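Local coordinates for secretion protein Snm4 (PDB 7B7J) that probably forms part of the ESX-5 type VII secretion pore complex of mycobacteria, to which it contributes a cytosolic ubiquitin-like domain, at residues V30-V35 with K51-R56; T81-N86 with T90-Y95. One frame throughout, in Å; residues are numbered along the deposited sequence.

Interaction 1 of 2, residues V30-V35 with K51-R56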
loop_
_atom_site.group_PDB
_atom_site.type_symbol
_atom_site.label_atom_id
_atom_site.label_comp_id
_atom_site.label_asym_id
_atom_site.label_seq_id
_atom_site.Cartn_x
_atom_site.Cartn_y
_atom_site.Cartn_z
ATOM N N VAL A 30 -7.861 -7.381 -5.591
ATOM C CA VAL A 30 -6.951 -7.490 -6.772
ATOM C C VAL A 30 -5.498 -7.468 -6.289
ATOM O O VAL A 30 -5.204 -6.661 -5.417
ATOM C CB VAL A 30 -7.210 -6.344 -7.771
ATOM C CG1 VAL A 30 -6.140 -6.232 -8.843
ATOM C CG2 VAL A 30 -8.590 -6.446 -8.397
ATOM N N GLN A 31 -4.648 -8.340 -6.834
ATOM C CA GLN A 31 -3.181 -8.234 -6.452
ATOM C C GLN A 31 -2.505 -7.434 -7.508
ATOM O O GLN A 31 -2.557 -7.730 -8.772
ATOM C CB GLN A 31 -2.632 -9.659 -6.431
ATOM C CG GLN A 31 -1.161 -9.775 -6.119
ATOM C CD GLN A 31 -0.866 -11.144 -5.575
ATOM O OE1 GLN A 31 -0.138 -11.292 -4.620
ATOM N NE2 GLN A 31 -1.228 -12.225 -6.329
ATOM N N ILE A 32 -1.668 -6.551 -7.099
ATOM C CA ILE A 32 -0.823 -5.692 -7.978
ATOM C C ILE A 32 0.657 -5.751 -7.563
ATOM O O ILE A 32 0.936 -5.516 -6.434
ATOM C CB ILE A 32 -1.343 -4.271 -7.851
ATOM C CG1 ILE A 32 -2.826 -4.184 -8.254
ATOM C CG2 ILE A 32 -0.517 -3.253 -8.630
ATOM C CD1 ILE A 32 -3.464 -3.044 -7.588
ATOM N N ALA A 33 1.509 -6.170 -8.506
ATOM C CA ALA A 33 2.927 -6.297 -8.211
ATOM C C ALA A 33 3.537 -4.897 -8.450
ATOM O O ALA A 33 3.332 -4.294 -9.559
ATOM C CB ALA A 33 3.551 -7.289 -9.181
ATOM N N VAL A 34 4.384 -4.447 -7.542
ATOM C CA VAL A 34 5.140 -3.195 -7.760
ATOM C C VAL A 34 6.536 -3.306 -7.278
ATOM O O VAL A 34 6.741 -3.969 -6.316
ATOM C CB VAL A 34 4.412 -2.064 -6.961
ATOM C CG1 VAL A 34 3.099 -1.631 -7.588
ATOM C CG2 VAL A 34 4.163 -2.331 -5.574
ATOM N N VAL A 35 7.352 -2.535 -7.851
ATOM C CA VAL A 35 8.748 -2.248 -7.430
ATOM C C VAL A 35 8.761 -0.963 -6.679
ATOM O O VAL A 35 8.507 0.081 -7.282
ATOM C CB VAL A 35 9.733 -2.339 -8.576
ATOM C CG1 VAL A 35 11.171 -2.210 -8.073
ATOM C CG2 VAL A 35 9.748 -3.638 -9.475
ATOM N N LYS A 51 -2.495 6.080 -6.008
ATOM C CA LYS A 51 -2.754 6.566 -7.386
ATOM C C LYS A 51 -2.404 5.476 -8.411
ATOM O O LYS A 51 -3.169 5.295 -9.350
ATOM C CB LYS A 51 -1.988 7.858 -7.664
ATOM C CG LYS A 51 -2.807 9.130 -7.513
ATOM C CD LYS A 51 -2.202 10.307 -8.234
ATOM C CE LYS A 51 -2.836 10.563 -9.584
ATOM N NZ LYS A 51 -2.991 12.015 -9.839
ATOM N N VAL A 52 -1.268 4.800 -8.211
ATOM C CA VAL A 52 -0.890 3.725 -9.185
ATOM C C VAL A 52 -1.950 2.659 -9.062
ATOM O O VAL A 52 -2.272 2.019 -10.093
ATOM C CB VAL A 52 0.560 3.276 -8.777
ATOM C CG1 VAL A 52 0.889 1.903 -9.252
ATOM C CG2 VAL A 52 1.497 4.346 -9.310
ATOM N N VAL A 53 -2.291 2.247 -7.823
ATOM C CA VAL A 53 -3.349 1.251 -7.613
ATOM C C VAL A 53 -4.569 1.589 -8.419
ATOM O O VAL A 53 -5.272 0.678 -9.026
ATOM C CB VAL A 53 -3.511 0.905 -6.180
ATOM C CG1 VAL A 53 -4.856 0.219 -5.882
ATOM C CG2 VAL A 53 -2.299 0.221 -5.646
ATOM N N ASN A 54 -5.108 2.805 -8.197
ATOM C CA ASN A 54 -6.336 3.245 -8.850
ATOM C C ASN A 54 -6.167 3.181 -10.378
ATOM O O ASN A 54 -7.209 2.940 -10.991
ATOM C CB ASN A 54 -6.806 4.567 -8.330
ATOM C CG ASN A 54 -7.523 4.387 -6.980
ATOM O OD1 ASN A 54 -7.938 3.318 -6.549
ATOM N ND2 ASN A 54 -7.577 5.504 -6.193
ATOM N N THR A 55 -5.020 3.558 -10.933
ATOM C CA THR A 55 -4.820 3.413 -12.379
ATOM C C THR A 55 -5.077 1.913 -12.763
ATOM O O THR A 55 -5.719 1.715 -13.698
ATOM C CB THR A 55 -3.427 3.873 -12.757
ATOM O OG1 THR A 55 -3.539 5.276 -12.488
ATOM C CG2 THR A 55 -3.181 3.711 -14.253
ATOM N N ARG A 56 -4.430 0.996 -12.053
ATOM C CA ARG A 56 -4.627 -0.431 -12.353
ATOM C C ARG A 56 -6.079 -0.846 -12.228
ATOM O O ARG A 56 -6.646 -1.572 -13.035
ATOM C CB ARG A 56 -3.622 -1.155 -11.447
ATOM C CG ARG A 56 -3.524 -2.609 -11.801
ATOM C CD ARG A 56 -3.182 -2.942 -13.246
ATOM N NE ARG A 56 -3.025 -4.457 -13.194
ATOM C CZ ARG A 56 -2.550 -5.154 -14.269
ATOM N NH1 ARG A 56 -2.276 -4.454 -15.379
ATOM N NH2 ARG A 56 -2.260 -6.483 -14.178
HETATM O O HOH W 1 -2.404 -6.388 -11.405
#
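Ile32 and Val53 form the apolar centre of this contact between strand 30-37 and helix 42-60. Ile32 CD1 lies 3.9 Å from Val53 CG1 and 4.0 Å from Val53 CG2. One methyl thus meets both branches of the valine, and the two side chains cross at a slant. The CB of Ile32 points toward the helix, and CG1, anti to the carbonyl carbon, carries CD1 to the valine. Both residues are buried. Val34 and Val52 add a looser apolar pair, with Val34 CG1 4.5 Å from Val52 CG1.

Arg56 makes the next contact through its aliphatic part. Its CG is 3.9 Å from Ile32 CG1, and the two chains run past each other in opposite senses. CG stands anti to the backbone N (chi1 -170°), and a bend at chi2 (55°) leads the chain on across the strand and brings NE to the water on Gln31 O.

The polar link is indirect. No hydrogen bond joins the segments directly, but water 1 bridges them. It donates to Gln31 O at 3.0 Å and accepts from Arg56 NE at 2.7 Å. Arg56 NH1 also has a long, weak ion pair with Glu59.

Strand 20-27 lies beside this strand, and its Ala27 touches Val53. The segment axes approach to 10.0 Å at 126°. This is helix-on-sheet packing of the ubiquitin-like fold. The chemistry implies a contact held mainly by branched apolar side chains, with one arginine adding both an apolar and a water-mediated polar contact: its CG lies against Ile32, while its NE reaches the strand backbone through water.

Interaction 2 of 2, residues T81-N86 with T90-Y95; sequences TPLRPN and TEQEVY
The backbones of 81-86 and 90-95, neither of them regular helix or strand, come nearest at Leu83 and Gln92, whose CA atoms are 7.3 Å apart. The amide of Gln92 bridges the gap and grips the backbone of Arg84 twice. Arg84 N donates to Gln92 OE1 at 2.8 Å, nearly straight at 161°, with the donor tilted slightly from the carbonyl plane. Gln92 NE2 donates to Arg84 O at 3.2 Å. This bond is more bent and uses a lone pair in the plane of the Arg84 carbonyl. Together the two bonds fix the rotation of the amide. The Gln92 chain is extended beyond CG (chi2 -176°), which carries the amide across to Arg84. The Arg84 guanidinium leads away.

Leu83 packs beside this clamp. Its CB is 3.7 Å from Gln92 OE1, and its CD2 is 4.1 Å from Val94 CG2. Val94 is buried and Leu83 partly so, and both also touch Leu89.

Both segments belong to the long connection between strands 70-76 and 99-107. Leu83 has backbone hydrogen bonding with Leu75 of strand 70-76. Leu83 and Gln92 both touch Ile42 at the start of helix 42-60.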
loop_
_atom_site.group_PDB
_atom_site.type_symbol
_atom_site.label_atom_id
_atom_site.label_comp_id
_atom_site.label_asym_id
_atom_site.label_seq_id
_atom_site.Cartn_x
_atom_site.Cartn_y
_atom_site.Cartn_z
ATOM N N THR A 81 -2.269 -5.482 11.083
ATOM C CA THR A 81 -1.178 -4.610 11.591
ATOM C C THR A 81 -0.700 -3.610 10.576
ATOM O O THR A 81 -0.186 -3.913 9.520
ATOM C CB THR A 81 0.027 -5.390 12.183
ATOM O OG1 THR A 81 -0.528 -6.273 13.088
ATOM C CG2 THR A 81 1.124 -4.541 12.844
ATOM N N PRO A 82 -0.704 -2.309 10.920
ATOM C CA PRO A 82 -0.272 -1.311 9.954
ATOM C C PRO A 82 1.245 -1.134 9.954
ATOM O O PRO A 82 1.815 -1.137 11.053
ATOM C CB PRO A 82 -1.027 -0.056 10.439
ATOM C CG PRO A 82 -1.167 -0.301 11.839
ATOM C CD PRO A 82 -1.393 -1.725 12.148
ATOM N N LEU A 83 1.798 -0.907 8.823
ATOM C CA LEU A 83 3.218 -0.451 8.764
ATOM C C LEU A 83 3.297 0.922 9.450
ATOM O O LEU A 83 2.353 1.741 9.249
ATOM C CB LEU A 83 3.805 -0.365 7.351
ATOM C CG LEU A 83 3.895 -1.728 6.570
ATOM C CD1 LEU A 83 4.579 -1.547 5.261
ATOM C CD2 LEU A 83 4.464 -2.830 7.425
ATOM N N ARG A 84 4.366 1.331 10.064
ATOM C CA ARG A 84 4.724 2.621 10.649
ATOM C C ARG A 84 4.997 3.565 9.546
ATOM O O ARG A 84 5.722 3.219 8.629
ATOM C CB ARG A 84 5.896 2.448 11.648
ATOM C CG ARG A 84 5.423 1.599 12.813
ATOM C CD ARG A 84 6.361 1.214 13.854
ATOM N NE ARG A 84 6.636 2.537 14.338
ATOM C CZ ARG A 84 7.535 2.844 15.247
ATOM N NH1 ARG A 84 8.287 1.888 15.747
ATOM N NH2 ARG A 84 7.646 4.103 15.664
ATOM N N PRO A 85 4.538 4.709 9.600
ATOM C CA PRO A 85 4.696 5.645 8.497
ATOM C C PRO A 85 6.141 6.108 8.410
ATOM O O PRO A 85 6.592 6.466 7.263
ATOM C CB PRO A 85 3.769 6.805 8.840
ATOM C CG PRO A 85 3.703 6.663 10.337
ATOM C CD PRO A 85 3.537 5.188 10.602
ATOM N N ASN A 86 6.757 6.217 9.558
ATOM C CA ASN A 86 8.096 6.875 9.628
ATOM C C ASN A 86 9.279 5.890 9.330
ATOM O O ASN A 86 10.393 6.317 9.269
ATOM C CB ASN A 86 8.354 7.453 11.003
ATOM C CG ASN A 86 8.090 6.407 12.107
ATOM O OD1 ASN A 86 7.015 5.728 12.256
ATOM N ND2 ASN A 86 9.065 6.355 13.030
ATOM N N THR A 90 12.391 -1.834 4.392
ATOM C CA THR A 90 13.526 -2.642 4.942
ATOM C C THR A 90 13.487 -2.625 6.474
ATOM O O THR A 90 13.710 -3.726 7.094
ATOM C CB THR A 90 14.864 -2.137 4.388
ATOM O OG1 THR A 90 14.683 -2.287 2.980
ATOM C CG2 THR A 90 16.124 -2.764 4.934
ATOM N N GLU A 91 13.345 -1.457 7.037
ATOM C CA GLU A 91 13.391 -1.361 8.536
ATOM C C GLU A 91 12.275 -2.135 9.151
ATOM O O GLU A 91 12.451 -2.537 10.350
ATOM C CB GLU A 91 13.249 0.087 8.880
ATOM C CG GLU A 91 14.543 0.895 8.699
ATOM C CD GLU A 91 14.386 2.413 8.881
ATOM O OE1 GLU A 91 13.395 3.027 8.465
ATOM O OE2 GLU A 91 15.328 3.072 9.308
ATOM N N GLN A 92 11.160 -2.414 8.472
ATOM C CA GLN A 92 9.978 -3.085 8.990
ATOM C C GLN A 92 10.031 -4.533 8.542
ATOM O O GLN A 92 8.970 -5.182 8.585
ATOM C CB GLN A 92 8.692 -2.321 8.616
ATOM C CG GLN A 92 8.779 -0.970 9.247
ATOM C CD GLN A 92 7.514 -0.240 8.984
ATOM O OE1 GLN A 92 6.566 -0.394 9.806
ATOM N NE2 GLN A 92 7.504 0.663 8.036
ATOM N N GLU A 93 11.062 -4.982 7.905
ATOM C CA GLU A 93 11.273 -6.392 7.453
ATOM C C GLU A 93 10.236 -6.767 6.450
ATOM O O GLU A 93 9.746 -7.904 6.373
ATOM C CB GLU A 93 11.166 -7.327 8.624
ATOM C CG GLU A 93 12.225 -7.173 9.645
ATOM C CD GLU A 93 12.089 -8.221 10.757
ATOM O OE1 GLU A 93 12.953 -9.065 10.864
ATOM O OE2 GLU A 93 11.039 -8.277 11.476
ATOM N N VAL A 94 9.966 -5.893 5.484
ATOM C CA VAL A 94 9.141 -6.222 4.332
ATOM C C VAL A 94 10.141 -6.398 3.176
ATOM O O VAL A 94 10.891 -5.487 2.794
ATOM C CB VAL A 94 8.153 -5.092 3.947
ATOM C CG1 VAL A 94 7.286 -5.502 2.736
ATOM C CG2 VAL A 94 7.327 -4.737 5.175
ATOM N N TYR A 95 10.178 -7.583 2.683
ATOM C CA TYR A 95 11.170 -7.992 1.598
ATOM C C TYR A 95 10.494 -8.454 0.315
ATOM O O TYR A 95 9.255 -8.581 0.232
ATOM C CB TYR A 95 11.897 -9.118 2.184
ATOM C CG TYR A 95 12.673 -8.748 3.427
ATOM C CD1 TYR A 95 13.400 -7.576 3.531
ATOM C CD2 TYR A 95 12.505 -9.537 4.526
ATOM C CE1 TYR A 95 14.079 -7.233 4.710
ATOM C CE2 TYR A 95 13.223 -9.243 5.681
ATOM C CZ TYR A 95 14.001 -8.120 5.764
ATOM O OH TYR A 95 14.715 -7.921 6.934
#

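From the N terminus, strand 20-27 turns back into strand 30-37, and a short loop leads into helix 42-60. Interaction 1 closes this strand-loop-helix unit, joining an outermost strand of the sheet to the helix. The chain then passes through strand 70-76 into the long loop before strand 99-107. Interaction 2 closes a small turn inside that loop, with three residues between its segments. The two contacts follow in series and neither nest nor cross. The centres of interactions 1 and 2 are about 19 Å apart. They lie on opposite sides of the chain's centre. Helix 42-60 connects them: its later part enters interaction 1, and its first residues border interaction 2.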